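Local coordinates for chromosome-partitioning protein Spo0J (Thermus thermophilus HB27, PDB 1VZ0) that binds the centromere-like DNA site parS, stimulates the ATPase activity of Soj and is probably involved in chromosome partitioning, at residues Q61-R66 with R79-A84; E111-E116 with R125-L130; L135-V140 with T150-L155; L165-L168 with E172-A175. All coordinates share one frame; numbering follows the deposited sequence.

Contact 1 (Q61-R66 with R79-A84); sequences QPLLVR and RRYRAA
Arg80 leaves helix 78-86 toward Leu63 and Gln61 and lays its methylenes against Leu63 and its guanidinium against Gln61. Its CB sits 3.5 Å from Leu63 CD2, a firm methyl-to-methylene contact. Leu63 and Arg80 pass each other in opposite directions. At CG the chain begins to exchange partners: the same Leu63 methyl is still near, but the backbone carbonyl of Gln61 now flanks the carbon as well. Bends at chi2 (101°) and chi3 (78°) then carry the head group past this carbonyl. NE stays 4.2 Å from Gln61 O, too far for a bond, and this buried nitrogen has no partner in the model. Beyond it, CB of Gln61 lies over one face of the guanidinium, 4.0 Å above its plane and displaced toward the rim. NH2 completes the chain with a salt bridge to Glu172 of the second subunit, so arginine suits the place twice, with methylenes for the leucine and a charge for the partner chain. The other delta carbon of Leu63, CD1, comes up to the edge of the Tyr81 ring near its plane, while CD2 also lies 3.6 Å from Tyr81 N. Tyr81 OH bonds to Ile31 O of the second subunit. In the ParB N-terminal fold, strand 63-68 runs between strands 71-76 and 91-96, and Leu63 also meets Val92 of the latter. Helix 78-86 rests on this sheet through Leu63 and through Tyr81 on Leu74, while its Ala83 packs against Leu47, Leu50 and Ile54 of helix 38-57.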
loop_
_atom_site.group_PDB
_atom_site.type_symbol
_atom_site.label_atom_id
_atom_site.label_comp_id
_atom_site.label_asym_id
_atom_site.label_seq_id
_atom_site.Cartn_x
_atom_site.Cartn_y
_atom_site.Cartn_z
ATOM N N GLN C 61 -2.471 20.277 8.031
ATOM C CA GLN C 61 -1.466 20.943 7.223
ATOM C C GLN C 61 -2.055 21.369 5.891
ATOM O O GLN C 61 -3.042 20.805 5.426
ATOM C CB GLN C 61 -0.259 20.029 7.007
ATOM C CG GLN C 61 0.612 19.895 8.248
ATOM C CD GLN C 61 0.999 21.248 8.845
ATOM O OE1 GLN C 61 0.153 21.975 9.375
ATOM N NE2 GLN C 61 2.281 21.592 8.756
ATOM N N PRO C 62 -1.447 22.377 5.258
ATOM C CA PRO C 62 -1.891 22.917 3.972
ATOM C C PRO C 62 -2.060 21.894 2.861
ATOM O O PRO C 62 -1.355 20.890 2.814
ATOM C CB PRO C 62 -0.797 23.922 3.628
ATOM C CG PRO C 62 -0.289 24.348 4.956
ATOM C CD PRO C 62 -0.217 23.050 5.704
ATOM N N LEU C 63 -3.019 22.154 1.981
ATOM C CA LEU C 63 -3.244 21.312 0.818
ATOM C C LEU C 63 -2.336 21.963 -0.215
ATOM O O LEU C 63 -1.919 23.103 -0.036
ATOM C CB LEU C 63 -4.686 21.410 0.326
ATOM C CG LEU C 63 -5.812 20.868 1.198
ATOM C CD1 LEU C 63 -7.150 21.113 0.506
ATOM C CD2 LEU C 63 -5.598 19.382 1.440
ATOM N N LEU C 64 -2.014 21.256 -1.285
ATOM C CA LEU C 64 -1.174 21.845 -2.311
ATOM C C LEU C 64 -2.039 21.897 -3.558
ATOM O O LEU C 64 -2.557 20.873 -4.007
ATOM C CB LEU C 64 0.070 20.989 -2.549
ATOM C CG LEU C 64 1.258 21.693 -3.219
ATOM C CD1 LEU C 64 2.394 20.703 -3.399
ATOM C CD2 LEU C 64 0.850 22.267 -4.565
ATOM N N VAL C 65 -2.205 23.092 -4.112
ATOM C CA VAL C 65 -3.038 23.257 -5.294
ATOM C C VAL C 65 -2.384 24.085 -6.392
ATOM O O VAL C 65 -1.336 24.704 -6.191
ATOM C CB VAL C 65 -4.368 23.932 -4.921
ATOM C CG1 VAL C 65 -5.040 23.155 -3.802
ATOM C CG2 VAL C 65 -4.121 25.369 -4.477
ATOM N N ARG C 66 -3.008 24.073 -7.563
ATOM C CA ARG C 66 -2.532 24.861 -8.688
ATOM C C ARG C 66 -3.745 25.553 -9.298
ATOM O O ARG C 66 -4.873 25.059 -9.192
ATOM C CB ARG C 66 -1.846 23.984 -9.742
ATOM C CG ARG C 66 -2.772 23.083 -10.547
ATOM C CD ARG C 66 -2.008 22.475 -11.721
ATOM N NE ARG C 66 -2.861 21.673 -12.589
ATOM C CZ ARG C 66 -2.554 21.356 -13.843
ATOM N NH1 ARG C 66 -3.388 20.622 -14.565
ATOM N NH2 ARG C 66 -1.412 21.786 -14.380
ATOM N N ARG C 79 -6.194 12.717 0.676
ATOM C CA ARG C 79 -6.949 12.332 1.871
ATOM C C ARG C 79 -7.307 13.530 2.734
ATOM O O ARG C 79 -8.407 13.612 3.288
ATOM C CB ARG C 79 -6.177 11.292 2.690
ATOM C CG ARG C 79 -6.509 9.869 2.243
ATOM C CD ARG C 79 -5.694 8.799 2.956
ATOM N NE ARG C 79 -6.009 8.652 4.377
ATOM C CZ ARG C 79 -7.021 7.943 4.874
ATOM N NH1 ARG C 79 -7.192 7.889 6.187
ATOM N NH2 ARG C 79 -7.857 7.286 4.076
ATOM N N ARG C 80 -6.370 14.459 2.841
ATOM C CA ARG C 80 -6.590 15.668 3.609
ATOM C C ARG C 80 -7.794 16.364 2.960
ATOM O O ARG C 80 -8.739 16.782 3.633
ATOM C CB ARG C 80 -5.344 16.558 3.520
ATOM C CG ARG C 80 -4.885 17.133 4.845
ATOM C CD ARG C 80 -3.709 16.383 5.445
ATOM N NE ARG C 80 -2.443 16.728 4.806
ATOM C CZ ARG C 80 -1.244 16.393 5.281
ATOM N NH1 ARG C 80 -1.131 15.698 6.409
ATOM N NH2 ARG C 80 -0.150 16.752 4.624
ATOM N N TYR C 81 -7.756 16.445 1.633
ATOM C CA TYR C 81 -8.797 17.092 0.838
ATOM C C TYR C 81 -10.167 16.446 1.015
ATOM O O TYR C 81 -11.161 17.132 1.265
ATOM C CB TYR C 81 -8.381 17.066 -0.637
ATOM C CG TYR C 81 -9.448 17.464 -1.635
ATOM C CD1 TYR C 81 -9.824 18.798 -1.802
ATOM C CD2 TYR C 81 -10.062 16.504 -2.440
ATOM C CE1 TYR C 81 -10.780 19.165 -2.748
ATOM C CE2 TYR C 81 -11.016 16.859 -3.384
ATOM C CZ TYR C 81 -11.369 18.191 -3.537
ATOM O OH TYR C 81 -12.291 18.558 -4.494
ATOM N N ARG C 82 -10.220 15.125 0.893
ATOM C CA ARG C 82 -11.482 14.414 1.027
ATOM C C ARG C 82 -12.031 14.406 2.443
ATOM O O ARG C 82 -13.242 14.346 2.642
ATOM C CB ARG C 82 -11.331 12.991 0.488
ATOM C CG ARG C 82 -10.947 13.009 -0.973
ATOM C CD ARG C 82 -11.181 11.703 -1.681
ATOM N NE ARG C 82 -10.876 11.864 -3.101
ATOM C CZ ARG C 82 -11.597 12.586 -3.957
ATOM N NH1 ARG C 82 -11.221 12.674 -5.225
ATOM N NH2 ARG C 82 -12.704 13.201 -3.563
ATOM N N ALA C 83 -11.145 14.475 3.430
ATOM C CA ALA C 83 -11.592 14.499 4.814
ATOM C C ALA C 83 -12.206 15.870 5.094
ATOM O O ALA C 83 -13.159 15.988 5.862
ATOM C CB ALA C 83 -10.424 14.235 5.757
ATOM N N ALA C 84 -11.659 16.903 4.463
ATOM C CA ALA C 84 -12.165 18.257 4.646
ATOM C C ALA C 84 -13.581 18.337 4.098
ATOM O O ALA C 84 -14.436 19.034 4.652
ATOM C CB ALA C 84 -11.269 19.249 3.933
#

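Contact 2 (E111-E116 with R125-L130); sequences ENLQRE and RGYQAL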
loop_
_atom_site.group_PDB
_atom_site.type_symbol
_atom_site.label_atom_id
_atom_site.label_comp_id
_atom_site.label_asym_id
_atom_site.label_seq_id
_atom_site.Cartn_x
_atom_site.Cartn_y
_atom_site.Cartn_z
ATOM N N GLU C 111 5.250 12.273 -4.339
ATOM C CA GLU C 111 4.624 12.177 -3.021
ATOM C C GLU C 111 4.219 10.731 -2.758
ATOM O O GLU C 111 4.223 10.252 -1.626
ATOM C CB GLU C 111 3.395 13.090 -2.900
ATOM C CG GLU C 111 2.172 12.645 -3.669
ATOM C CD GLU C 111 0.880 13.301 -3.173
ATOM O OE1 GLU C 111 -0.087 13.363 -3.960
ATOM O OE2 GLU C 111 0.821 13.742 -2.004
ATOM N N ASN C 112 3.879 10.033 -3.827
ATOM C CA ASN C 112 3.496 8.645 -3.715
ATOM C C ASN C 112 4.713 7.808 -3.301
ATOM O O ASN C 112 4.618 6.935 -2.434
ATOM C CB ASN C 112 2.960 8.179 -5.056
ATOM C CG ASN C 112 1.964 7.070 -4.923
ATOM O OD1 ASN C 112 2.325 5.918 -4.687
ATOM N ND2 ASN C 112 0.687 7.408 -5.064
ATOM N N LEU C 113 5.860 8.092 -3.912
ATOM C CA LEU C 113 7.090 7.368 -3.615
ATOM C C LEU C 113 7.627 7.606 -2.203
ATOM O O LEU C 113 8.542 6.921 -1.765
ATOM C CB LEU C 113 8.164 7.729 -4.644
ATOM C CG LEU C 113 7.956 7.121 -6.036
ATOM C CD1 LEU C 113 8.769 7.868 -7.082
ATOM C CD2 LEU C 113 8.341 5.646 -5.995
ATOM N N GLN C 114 7.049 8.562 -1.487
ATOM C CA GLN C 114 7.498 8.873 -0.138
ATOM C C GLN C 114 6.689 8.159 0.944
ATOM O O GLN C 114 7.146 8.015 2.084
ATOM C CB GLN C 114 7.420 10.381 0.105
ATOM C CG GLN C 114 8.384 11.206 -0.732
ATOM C CD GLN C 114 8.351 12.679 -0.359
ATOM O OE1 GLN C 114 8.453 13.034 0.817
ATOM N NE2 GLN C 114 8.212 13.545 -1.360
ATOM N N ARG C 115 5.487 7.725 0.582
ATOM C CA ARG C 115 4.595 7.045 1.515
ATOM C C ARG C 115 5.176 5.774 2.119
ATOM O O ARG C 115 5.983 5.088 1.500
ATOM C CB ARG C 115 3.273 6.706 0.826
ATOM C CG ARG C 115 2.551 7.896 0.241
ATOM C CD ARG C 115 1.280 7.457 -0.448
ATOM N NE ARG C 115 0.428 6.714 0.475
ATOM C CZ ARG C 115 -0.296 7.260 1.452
ATOM N NH1 ARG C 115 -1.028 6.486 2.241
ATOM N NH2 ARG C 115 -0.315 8.573 1.629
ATOM N N GLU C 116 4.758 5.478 3.344
ATOM C CA GLU C 116 5.193 4.285 4.060
ATOM C C GLU C 116 4.477 3.083 3.443
ATOM O O GLU C 116 4.694 1.935 3.823
ATOM C CB GLU C 116 4.821 4.411 5.537
ATOM C CG GLU C 116 5.788 5.234 6.351
ATOM C CD GLU C 116 7.033 4.449 6.711
ATOM O OE1 GLU C 116 7.790 4.064 5.792
ATOM O OE2 GLU C 116 7.249 4.206 7.915
ATOM N N ARG C 125 7.929 1.015 -10.357
ATOM C CA ARG C 125 7.047 1.585 -11.376
ATOM C C ARG C 125 7.080 3.111 -11.328
ATOM O O ARG C 125 6.993 3.778 -12.368
ATOM C CB ARG C 125 5.602 1.092 -11.200
ATOM C CG ARG C 125 5.414 -0.403 -11.394
ATOM C CD ARG C 125 3.944 -0.797 -11.254
ATOM N NE ARG C 125 3.785 -2.247 -11.211
ATOM C CZ ARG C 125 3.989 -3.059 -12.243
ATOM N NH1 ARG C 125 3.825 -4.367 -12.093
ATOM N NH2 ARG C 125 4.339 -2.571 -13.426
ATOM N N GLY C 126 7.197 3.650 -10.117
ATOM C CA GLY C 126 7.257 5.089 -9.944
ATOM C C GLY C 126 8.512 5.655 -10.583
ATOM O O GLY C 126 8.448 6.614 -11.350
ATOM N N TYR C 127 9.658 5.056 -10.277
ATOM C CA TYR C 127 10.922 5.522 -10.840
ATOM C C TYR C 127 10.851 5.462 -12.360
ATOM O O TYR C 127 11.246 6.402 -13.046
ATOM C CB TYR C 127 12.084 4.654 -10.358
ATOM C CG TYR C 127 12.342 4.725 -8.871
ATOM C CD1 TYR C 127 13.177 3.796 -8.255
ATOM C CD2 TYR C 127 11.750 5.712 -8.079
ATOM C CE1 TYR C 127 13.415 3.837 -6.888
ATOM C CE2 TYR C 127 11.979 5.768 -6.708
ATOM C CZ TYR C 127 12.809 4.824 -6.119
ATOM O OH TYR C 127 13.001 4.838 -4.759
ATOM N N GLN C 128 10.336 4.358 -12.885
ATOM C CA GLN C 128 10.226 4.207 -14.328
ATOM C C GLN C 128 9.355 5.290 -14.961
ATOM O O GLN C 128 9.649 5.769 -16.057
ATOM C CB GLN C 128 9.665 2.836 -14.691
ATOM C CG GLN C 128 9.645 2.606 -16.183
ATOM C CD GLN C 128 8.982 1.309 -16.566
ATOM O OE1 GLN C 128 7.790 1.106 -16.309
ATOM N NE2 GLN C 128 9.747 0.416 -17.187
ATOM N N ALA C 129 8.282 5.668 -14.279
ATOM C CA ALA C 129 7.396 6.697 -14.795
ATOM C C ALA C 129 8.138 8.036 -14.840
ATOM O O ALA C 129 7.981 8.808 -15.785
ATOM C CB ALA C 129 6.147 6.811 -13.919
ATOM N N LEU C 130 8.946 8.308 -13.818
ATOM C CA LEU C 130 9.697 9.555 -13.773
ATOM C C LEU C 130 10.719 9.601 -14.909
ATOM O O LEU C 130 10.950 10.658 -15.498
ATOM C CB LEU C 130 10.386 9.713 -12.415
ATOM C CG LEU C 130 9.454 10.070 -11.249
ATOM C CD1 LEU C 130 10.195 10.009 -9.918
ATOM C CD2 LEU C 130 8.886 11.461 -11.487
#
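Leu113, near the end of helix 101-114, presses its two methyl groups against helix 120-132, the helix that packs behind the helix-turn-helix of this DNA-binding protein. Along helix 120-132 the first residue to receive it is Gly126. With no side chain there, the helix backbone itself forms the surface, and Leu113 CD2 approaches Gly126 CA to 4.1 Å. The alpha carbons of these two residues are 6.7 Å apart, the nearest pair in the contact, a closeness that suits glycine. Tyr127 comes next. Its ring is brought over by a chi1 of -65°, with CG anti to the carbonyl carbon, and the CD2 and CE2 atoms of the ring become the meeting place. Leu113 CD2 lies 3.7 Å from Tyr127 CE2, approaching the ring obliquely, and Leu113 CD1 is 3.8 Å from Tyr127 CD2. A large aromatic is apt here because it also reaches Val140, Val151 and Ala154 of the helix-turn-helix, while its hydroxyl makes a weak hydrogen bond to Glu123. One helical turn beyond Gly126, Leu130 points back to the same leucine, its amide bonded to Gly126 O. Leu130 also rests on Leu109 of helix 101-114 and Val140 of helix 137-144, so its branched end bridges the two helices. Tip to tip, Leu113 CD1 and Leu130 CD1 stand 3.8 Å apart.

Contact 3 (L135-V140 with T150-L155); sequences LTQEEV and TVANAL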
loop_
_atom_site.group_PDB
_atom_site.type_symbol
_atom_site.label_atom_id
_atom_site.label_comp_id
_atom_site.label_asym_id
_atom_site.label_seq_id
_atom_site.Cartn_x
_atom_site.Cartn_y
_atom_site.Cartn_z
ATOM N N LEU C 135 13.256 12.487 -16.728
ATOM C CA LEU C 135 14.230 12.578 -15.648
ATOM C C LEU C 135 15.299 11.506 -15.714
ATOM O O LEU C 135 15.150 10.488 -16.395
ATOM C CB LEU C 135 13.558 12.502 -14.280
ATOM C CG LEU C 135 12.852 13.756 -13.772
ATOM C CD1 LEU C 135 11.589 13.996 -14.579
ATOM C CD2 LEU C 135 12.519 13.584 -12.299
ATOM N N THR C 136 16.380 11.758 -14.984
ATOM C CA THR C 136 17.506 10.848 -14.908
ATOM C C THR C 136 17.428 10.186 -13.547
ATOM O O THR C 136 16.775 10.701 -12.633
ATOM C CB THR C 136 18.844 11.599 -14.981
ATOM O OG1 THR C 136 18.752 12.647 -15.949
ATOM C CG2 THR C 136 19.967 10.644 -15.384
ATOM N N GLN C 137 18.096 9.047 -13.412
ATOM C CA GLN C 137 18.107 8.327 -12.149
ATOM C C GLN C 137 18.621 9.260 -11.057
ATOM O O GLN C 137 18.175 9.201 -9.913
ATOM C CB GLN C 137 18.999 7.085 -12.258
ATOM C CG GLN C 137 18.580 6.129 -13.370
ATOM C CD GLN C 137 19.257 4.779 -13.267
ATOM O OE1 GLN C 137 19.086 3.915 -14.131
ATOM N NE2 GLN C 137 20.030 4.585 -12.206
ATOM N N GLU C 138 19.550 10.133 -11.435
ATOM C CA GLU C 138 20.142 11.092 -10.513
ATOM C C GLU C 138 19.085 12.033 -9.944
ATOM O O GLU C 138 18.944 12.157 -8.727
ATOM C CB GLU C 138 21.233 11.906 -11.221
ATOM C CG GLU C 138 22.440 11.094 -11.714
ATOM C CD GLU C 138 22.156 10.283 -12.977
ATOM O OE1 GLU C 138 21.322 9.356 -12.930
ATOM O OE2 GLU C 138 22.773 10.575 -14.023
ATOM N N GLU C 139 18.345 12.694 -10.830
ATOM C CA GLU C 139 17.298 13.631 -10.423
ATOM C C GLU C 139 16.201 12.881 -9.677
ATOM O O GLU C 139 15.645 13.380 -8.695
ATOM C CB GLU C 139 16.699 14.313 -11.651
ATOM C CG GLU C 139 17.723 14.647 -12.715
ATOM C CD GLU C 139 17.098 15.260 -13.948
ATOM O OE1 GLU C 139 16.120 14.681 -14.469
ATOM O OE2 GLU C 139 17.589 16.316 -14.401
ATOM N N VAL C 140 15.888 11.685 -10.169
ATOM C CA VAL C 140 14.880 10.830 -9.558
ATOM C C VAL C 140 15.335 10.528 -8.135
ATOM O O VAL C 140 14.591 10.731 -7.173
ATOM C CB VAL C 140 14.744 9.499 -10.334
ATOM C CG1 VAL C 140 13.869 8.523 -9.560
ATOM C CG2 VAL C 140 14.165 9.760 -11.711
ATOM N N THR C 150 20.206 2.575 -5.811
ATOM C CA THR C 150 18.944 2.094 -5.265
ATOM C C THR C 150 17.856 2.161 -6.335
ATOM O O THR C 150 17.021 1.263 -6.443
ATOM C CB THR C 150 18.495 2.929 -4.053
ATOM O OG1 THR C 150 19.415 2.737 -2.973
ATOM C CG2 THR C 150 17.107 2.507 -3.594
ATOM N N VAL C 151 17.875 3.230 -7.124
ATOM C CA VAL C 151 16.901 3.413 -8.193
ATOM C C VAL C 151 17.113 2.406 -9.316
ATOM O O VAL C 151 16.154 1.810 -9.814
ATOM C CB VAL C 151 16.992 4.835 -8.783
ATOM C CG1 VAL C 151 16.068 4.970 -9.989
ATOM C CG2 VAL C 151 16.626 5.844 -7.722
ATOM N N ALA C 152 18.367 2.219 -9.714
ATOM C CA ALA C 152 18.693 1.282 -10.786
ATOM C C ALA C 152 18.290 -0.136 -10.393
ATOM O O ALA C 152 17.741 -0.886 -11.203
ATOM C CB ALA C 152 20.192 1.337 -11.102
ATOM N N ASN C 153 18.565 -0.499 -9.146
ATOM C CA ASN C 153 18.220 -1.824 -8.650
ATOM C C ASN C 153 16.719 -2.060 -8.600
ATOM O O ASN C 153 16.258 -3.169 -8.864
ATOM C CB ASN C 153 18.819 -2.050 -7.266
ATOM C CG ASN C 153 20.203 -2.654 -7.335
ATOM O OD1 ASN C 153 21.115 -2.089 -7.946
ATOM N ND2 ASN C 153 20.367 -3.819 -6.713
ATOM N N ALA C 154 15.957 -1.028 -8.251
ATOM C CA ALA C 154 14.508 -1.167 -8.201
ATOM C C ALA C 154 13.965 -1.371 -9.617
ATOM O O ALA C 154 13.124 -2.235 -9.835
ATOM C CB ALA C 154 13.873 0.054 -7.567
ATOM N N LEU C 155 14.455 -0.584 -10.575
ATOM C CA LEU C 155 14.014 -0.702 -11.965
ATOM C C LEU C 155 14.203 -2.109 -12.535
ATOM O O LEU C 155 13.396 -2.570 -13.348
ATOM C CB LEU C 155 14.765 0.299 -12.850
ATOM C CG LEU C 155 14.439 1.777 -12.609
ATOM C CD1 LEU C 155 15.422 2.655 -13.366
ATOM C CD2 LEU C 155 13.008 2.060 -13.037
#
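Gln137 and Val140 of helix 137-144 face Val151 and Ala152 of helix 148-156, the two helices of the helix-turn-helix. The second would be the recognition helix by the usual scheme. Both valines keep CG1 anti to the backbone N (chi1 170° in Val140, 174° in Val151), and these rotamers point the two CG1 methyls at each other across the gap, 4.2 Å apart. Valine, compact and branched at CB, suits a place where the helices come close and Tyr127 packs on both residues. Gln137 CB adds to the apolar surface, 4.3 Å from Val151 CG1. Its chain is extended beyond CG and reaches across to the other helix, so that CD comes 4.2 Å from Ala152 CB and the side chain crosses that of Leu155. A long polar chain fits this less buried flank, where the small Ala152 lets it come close. The helix start is held locally. Thr136 occupies the N-cap position without a capping bond from its hydroxyl, while the carboxylate of Glu139, three residues on, accepts the amide of Thr136, only the return half of a capping box. Thr136 N lies 3.0 Å from Glu139 OE1, approaching from above the carboxylate plane, 43° out of it.

Contact 4 (L165-L168 with E172-A175); sequences LEAL and EITA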
loop_
_atom_site.group_PDB
_atom_site.type_symbol
_atom_site.label_atom_id
_atom_site.label_comp_id
_atom_site.label_asym_id
_atom_site.label_seq_id
_atom_site.Cartn_x
_atom_site.Cartn_y
_atom_site.Cartn_z
ATOM N N LEU C 165 6.306 -10.670 -9.692
ATOM C CA LEU C 165 6.087 -9.379 -9.045
ATOM C C LEU C 165 4.899 -9.443 -8.072
ATOM O O LEU C 165 4.913 -8.783 -7.033
ATOM C CB LEU C 165 5.860 -8.275 -10.089
ATOM C CG LEU C 165 7.032 -7.907 -11.011
ATOM C CD1 LEU C 165 6.592 -6.823 -11.985
ATOM C CD2 LEU C 165 8.223 -7.417 -10.204
ATOM N N GLU C 166 3.884 -10.242 -8.403
ATOM C CA GLU C 166 2.714 -10.403 -7.536
ATOM C C GLU C 166 3.098 -11.112 -6.242
ATOM O O GLU C 166 2.633 -10.747 -5.156
ATOM C CB GLU C 166 1.617 -11.218 -8.237
ATOM C CG GLU C 166 0.734 -10.392 -9.124
ATOM C CD GLU C 166 -0.049 -9.355 -8.338
ATOM O OE1 GLU C 166 -0.134 -8.201 -8.797
ATOM O OE2 GLU C 166 -0.585 -9.698 -7.269
ATOM N N ALA C 167 3.941 -12.129 -6.371
ATOM C CA ALA C 167 4.384 -12.900 -5.222
ATOM C C ALA C 167 5.183 -11.997 -4.284
ATOM O O ALA C 167 5.171 -12.172 -3.059
ATOM C CB ALA C 167 5.228 -14.066 -5.684
ATOM N N LEU C 168 5.862 -11.019 -4.872
ATOM C CA LEU C 168 6.661 -10.084 -4.102
ATOM C C LEU C 168 5.720 -9.166 -3.333
ATOM O O LEU C 168 5.897 -8.931 -2.143
ATOM C CB LEU C 168 7.543 -9.248 -5.029
ATOM C CG LEU C 168 8.891 -8.809 -4.449
ATOM C CD1 LEU C 168 9.508 -7.780 -5.369
ATOM C CD2 LEU C 168 8.726 -8.235 -3.054
ATOM N N GLU C 172 5.073 -13.185 -0.367
ATOM C CA GLU C 172 5.377 -14.612 -0.421
ATOM C C GLU C 172 6.871 -14.833 -0.683
ATOM O O GLU C 172 7.403 -15.883 -0.350
ATOM C CB GLU C 172 4.538 -15.298 -1.499
ATOM C CG GLU C 172 3.065 -15.396 -1.146
ATOM C CD GLU C 172 2.215 -15.956 -2.275
ATOM O OE1 GLU C 172 0.981 -16.046 -2.099
ATOM O OE2 GLU C 172 2.778 -16.307 -3.335
ATOM N N ILE C 173 7.536 -13.854 -1.302
ATOM C CA ILE C 173 8.987 -13.921 -1.542
ATOM C C ILE C 173 9.578 -12.551 -1.203
ATOM O O ILE C 173 8.844 -11.566 -1.065
ATOM C CB ILE C 173 9.370 -14.275 -3.006
ATOM C CG1 ILE C 173 8.917 -13.174 -3.959
ATOM C CG2 ILE C 173 8.765 -15.623 -3.405
ATOM C CD1 ILE C 173 9.274 -13.456 -5.441
ATOM N N THR C 174 10.894 -12.476 -1.072
ATOM C CA THR C 174 11.536 -11.216 -0.723
ATOM C C THR C 174 12.196 -10.555 -1.923
ATOM O O THR C 174 12.275 -11.133 -3.003
ATOM C CB THR C 174 12.643 -11.424 0.344
ATOM O OG1 THR C 174 13.739 -12.142 -0.245
ATOM C CG2 THR C 174 12.110 -12.228 1.537
ATOM N N ALA C 175 12.691 -9.341 -1.712
ATOM C CA ALA C 175 13.375 -8.612 -2.767
ATOM C C ALA C 175 14.591 -9.440 -3.174
ATOM O O ALA C 175 15.019 -9.427 -4.333
ATOM C CB ALA C 175 13.812 -7.252 -2.257
#
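The end of helix 162-169 and the connection to helix 175-183 meet here, a tight helix-to-helix turn of the ParB HTH domain. Its polar centre is the carbonyl of Ala167. Glu172 N, five residues further on, hydrogen-bonds to Ala167 O at 2.9 Å and approaches nearly along the C=O axis (167°). The next amide, Ile173 N, adds a weak bond to the same oxygen at 3.4 Å, so one carbonyl from the last turn of the helix takes two amides from the loop. Beside this carbonyl, the small Ala167 side chain lets the loop close in, with its CB 4.1 Å from Ile173 CD1. Ile173 places CG1 between its backbone N and carbonyl carbon (chi1 65°), the crowded position, and this brings CG1 over the helix, 3.8 Å from Leu168 CA. A branched apolar residue fits because it also packs on Ile196 and Leu197 of helix 189-199. Leu168 extends its CD2 to 3.9 Å from Ile173 O and packs on Pro120 and Val121. The extended Glu172 instead sends its carboxylate to Arg170 in a salt bridge. Thr174 then starts the following helix as its N-cap, OG1 accepting His177 N. The bond from Glu172 N to Ala167 O is a six-to-one bond, consistent with a Schellman-type helix ending, here followed at once by an N-capped helix.

Contacts 2 and 3 adjoin, their centres 11 Å apart. Tyr127 CD1 meets Val151 CG1 at 3.6 Å, and Leu130 O lies 3.2 Å from Leu135 N in a probable hydrogen bond, so helix 120-132, which contact 2 fastens to helix 101-114, is also tied to the helix-turn-helix. Contact 4 touches contact 2 where Arg125 NH1 packs on Leu165 CD1, 3.7 Å away. Contact 1 comes within about 5 Å of contact 2 (nearest atoms) without touching it, and its centre is 33 Å from that of contact 4. Across the dimer, contacts 1 and 4 pair, Arg79 forming a salt bridge with Glu166 of the second subunit. A bound cobalt ion lies about 4 Å from the Ala175 side chain.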